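PDB 5H5Z: MHC class I antigen from Ctenopharyngodon idella, which probably presents short peptides in the groove of its paired alpha 1 and alpha 2 domains, in complex with beta-2-microglobulin, for recognition by T cells. Local coordinates for residues 251-256 and 262-267. Numbering follows the deposited sequence.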
ATOM      1  N   ARG A 251      14.894  35.058  -4.744  1.00 42.69           N
ATOM      2  CA  ARG A 251      15.320  34.127  -3.711  1.00 41.39           C
ATOM      3  C   ARG A 251      14.256  33.059  -3.503  1.00 38.45           C
ATOM      4  O   ARG A 251      13.344  33.223  -2.689  1.00 37.43           O
ATOM      5  CB  ARG A 251      15.625  34.862  -2.406  1.00 39.40           C
ATOM      6  CG  ARG A 251      16.896  35.697  -2.443  1.00 62.90           C
ATOM      7  CD  ARG A 251      17.124  36.437  -1.134  1.00 70.89           C
ATOM      8  NE  ARG A 251      17.375  35.526  -0.016  1.00 87.54           N
ATOM      9  CZ  ARG A 251      17.704  35.912   1.217  1.00108.88           C
ATOM     10  NH1 ARG A 251      17.910  34.999   2.159  1.00104.45           N
ATOM     11  NH2 ARG A 251      17.831  37.202   1.512  1.00109.70           N
ATOM     12  N   PHE A 252      14.371  31.979  -4.261  1.00 34.64           N
ATOM     13  CA  PHE A 252      13.462  30.854  -4.134  1.00 35.84           C
ATOM     14  C   PHE A 252      13.954  29.890  -3.065  1.00 30.09           C
ATOM     15  O   PHE A 252      15.158  29.732  -2.857  1.00 31.01           O
ATOM     16  CB  PHE A 252      13.317  30.115  -5.464  1.00 33.59           C
ATOM     17  CG  PHE A 252      12.393  30.785  -6.442  1.00 38.54           C
ATOM     18  CD1 PHE A 252      11.025  30.509  -6.429  1.00 38.15           C
ATOM     19  CD2 PHE A 252      12.886  31.679  -7.390  1.00 39.09           C
ATOM     20  CE1 PHE A 252      10.170  31.120  -7.335  1.00 36.57           C
ATOM     21  CE2 PHE A 252      12.034  32.293  -8.299  1.00 39.05           C
ATOM     22  CZ  PHE A 252      10.676  32.014  -8.272  1.00 38.23           C
ATOM     23  N   SER A 253      13.012  29.246  -2.389  1.00 31.62           N
ATOM     24  CA  SER A 253      13.337  28.218  -1.413  1.00 31.77           C
ATOM     25  C   SER A 253      12.218  27.187  -1.360  1.00 30.50           C
ATOM     26  O   SER A 253      11.089  27.481  -1.750  1.00 27.61           O
ATOM     27  CB  SER A 253      13.547  28.842  -0.029  1.00 31.05           C
ATOM     28  OG  SER A 253      12.360  29.467   0.432  1.00 34.66           O
ATOM     29  N   CYS A 254      12.546  25.984  -0.895  1.00 28.09           N
ATOM     30  CA  CYS A 254      11.547  24.963  -0.606  1.00 29.01           C
ATOM     31  C   CYS A 254      11.360  24.873   0.896  1.00 28.01           C
ATOM     32  O   CYS A 254      12.335  24.947   1.647  1.00 29.55           O
ATOM     33  CB  CYS A 254      11.976  23.593  -1.130  1.00 35.53           C
ATOM     34  SG  CYS A 254      10.786  22.315  -0.676  1.00 39.80           S
ATOM     35  N   VAL A 255      10.111  24.714   1.327  1.00 24.93           N
ATOM     36  CA  VAL A 255       9.807  24.497   2.738  1.00 24.91           C
ATOM     37  C   VAL A 255       9.090  23.158   2.898  1.00 24.23           C
ATOM     38  O   VAL A 255       8.048  22.924   2.282  1.00 27.85           O
ATOM     39  CB  VAL A 255       8.965  25.648   3.342  1.00 26.25           C
ATOM     40  CG1 VAL A 255       8.717  25.411   4.828  1.00 30.76           C
ATOM     41  CG2 VAL A 255       9.654  26.994   3.137  1.00 31.39           C
ATOM     42  N   VAL A 256       9.670  22.276   3.708  1.00 24.83           N
ATOM     43  CA  VAL A 256       9.048  20.990   4.025  1.00 23.95           C
ATOM     44  C   VAL A 256       8.579  20.990   5.477  1.00 27.07           C
ATOM     45  O   VAL A 256       9.384  21.170   6.400  1.00 28.02           O
ATOM     46  CB  VAL A 256       9.999  19.796   3.771  1.00 22.07           C
ATOM     47  CG1 VAL A 256       9.309  18.484   4.106  1.00 23.71           C
ATOM     48  CG2 VAL A 256      10.459  19.778   2.323  1.00 23.72           C
ATOM     49  N   THR A 262       9.534  22.642  10.463  1.00 34.01           N
ATOM     50  CA  THR A 262       9.859  22.964   9.073  1.00 31.49           C
ATOM     51  C   THR A 262      11.352  22.881   8.777  1.00 29.78           C
ATOM     52  O   THR A 262      12.188  23.222   9.619  1.00 33.15           O
ATOM     53  CB  THR A 262       9.367  24.372   8.675  1.00 35.01           C
ATOM     54  OG1 THR A 262       9.855  25.334   9.616  1.00 44.10           O
ATOM     55  CG2 THR A 262       7.848  24.431   8.631  1.00 35.56           C
ATOM     56  N   ILE A 263      11.666  22.417   7.571  1.00 31.21           N
ATOM     57  CA  ILE A 263      13.022  22.415   7.035  1.00 30.62           C
ATOM     58  C   ILE A 263      12.985  23.254   5.750  1.00 30.56           C
ATOM     59  O   ILE A 263      12.047  23.133   4.962  1.00 29.83           O
ATOM     60  CB  ILE A 263      13.520  20.971   6.764  1.00 31.20           C
ATOM     61  CG1 ILE A 263      13.397  20.118   8.039  1.00 34.58           C
ATOM     62  CG2 ILE A 263      14.966  20.978   6.280  1.00 36.76           C
ATOM     63  CD1 ILE A 263      13.489  18.617   7.829  1.00 34.27           C
ATOM     64  N   ARG A 264      13.975  24.128   5.565  1.00 27.07           N
ATOM     65  CA  ARG A 264      14.042  24.988   4.386  1.00 28.56           C
ATOM     66  C   ARG A 264      15.326  24.740   3.587  1.00 28.28           C
ATOM     67  O   ARG A 264      16.414  24.650   4.156  1.00 28.82           O
ATOM     68  CB  ARG A 264      13.935  26.467   4.793  1.00 30.61           C
ATOM     69  CG  ARG A 264      13.864  27.454   3.631  1.00 35.15           C
ATOM     70  CD  ARG A 264      13.860  28.901   4.108  1.00 37.30           C
ATOM     71  NE  ARG A 264      12.675  29.223   4.905  1.00 39.17           N
ATOM     72  CZ  ARG A 264      11.549  29.746   4.421  1.00 38.58           C
ATOM     73  NH1 ARG A 264      11.430  30.020   3.125  1.00 33.07           N
ATOM     74  NH2 ARG A 264      10.534  29.997   5.241  1.00 38.78           N
ATOM     75  N   LYS A 265      15.198  24.618   2.270  1.00 24.01           N
ATOM     76  CA  LYS A 265      16.378  24.523   1.412  1.00 24.71           C
ATOM     77  C   LYS A 265      16.392  25.656   0.398  1.00 27.61           C
ATOM     78  O   LYS A 265      15.339  26.059  -0.090  1.00 27.67           O
ATOM     79  CB  LYS A 265      16.448  23.163   0.711  1.00 24.80           C
ATOM     80  CG  LYS A 265      16.571  21.974   1.653  1.00 26.84           C
ATOM     81  CD  LYS A 265      17.965  21.867   2.244  1.00 28.55           C
ATOM     82  CE  LYS A 265      18.005  20.830   3.357  1.00 28.10           C
ATOM     83  NZ  LYS A 265      19.386  20.686   3.896  1.00 32.47           N
ATOM     84  N   THR A 266      17.584  26.172   0.096  1.00 28.06           N
ATOM     85  CA  THR A 266      17.740  27.297  -0.836  1.00 28.47           C
ATOM     86  C   THR A 266      18.696  26.938  -1.978  1.00 27.84           C
ATOM     87  O   THR A 266      19.229  25.832  -2.014  1.00 28.52           O
ATOM     88  CB  THR A 266      18.254  28.572  -0.120  1.00 33.73           C
ATOM     89  OG1 THR A 266      19.589  28.358   0.356  1.00 34.72           O
ATOM     90  CG2 THR A 266      17.346  28.959   1.049  1.00 36.15           C
ATOM     91  N   GLU A 267      18.926  27.875  -2.899  1.00 29.48           N
ATOM     92  CA  GLU A 267      19.830  27.640  -4.037  1.00 29.75           C
ATOM     93  C   GLU A 267      21.195  27.098  -3.616  1.00 30.91           C
ATOM     94  O   GLU A 267      21.792  26.289  -4.333  1.00 30.84           O
ATOM     95  CB  GLU A 267      20.010  28.907  -4.886  1.00 35.26           C
ATOM     96  CG  GLU A 267      20.589  30.107  -4.158  1.00 40.46           C
ATOM     97  CD  GLU A 267      20.307  31.410  -4.877  1.00 62.23           C
ATOM     98  OE1 GLU A 267      19.739  32.321  -4.239  1.00 65.03           O
ATOM     99  OE2 GLU A 267      20.641  31.520  -6.081  1.00 65.21           O
TER
HETATM  100  O   HOH W   1      17.702  30.578  -2.822  1.00 39.35           O
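Arg-264 reaches across the hairpin from strand 262-266 and lays its guanidinium beside Ser-253 and Val-255 of strand 252-256. With chi1 at -175° the chain leaves pointing opposite the backbone N, and a bend at chi3 (-64°) turns the end over the neighbouring strand. There NH1 donates to Ser-253 OG at 2.9 Å, nearly in the guanidinium plane, though the N-H points well off the line to the oxygen (135°). Val-255 CG2 sits over one guanidinium face, off-centre and 3.5 Å from NH1. The other methyl, Val-255 CG1, meets Thr-262 CG2 at 4.0 Å, while Thr-266 CG2 lies against Ser-253 CB on this same face. NH1 also bonds Gln-211 OE1 of strand 207-212, the next strand of the sheet, so this one side chain links three neighbouring strands.

The opposite face carries Cys-254, Val-256, Ile-263 and Lys-265. Cys-254 is disulfide-bonded to Cys-196 of the other sheet, and Val-256 packs among Val-183, Cys-196 and Ala-198; this is the interior of the immunoglobulin C1-set sandwich. Lys-265 turns its end away from strand 252-256 and its side chain touches Val-183 and Leu-185.

Two antiparallel hydrogen-bonded pairs hold the backbones together. Cys-254 N to Lys-265 O measures 2.9 Å, and Lys-265 N returns the bond to Cys-254 O at the same length; Val-256 N reaches Ile-263 O at 2.8 Å, nearly straight, and Ile-263 N bonds back to Val-256 O. Near Glu-267, a water donates to Phe-252 O at 2.7 Å and accepts from Glu-267 N.

The chemistry divides by face: mostly apolar side chains, with the disulfide, tie the hairpin into the sandwich, while on the outer face a guanidinium is gripped at NH1 by two oxygens, with a methyl against its plane, which should restrict its rotation.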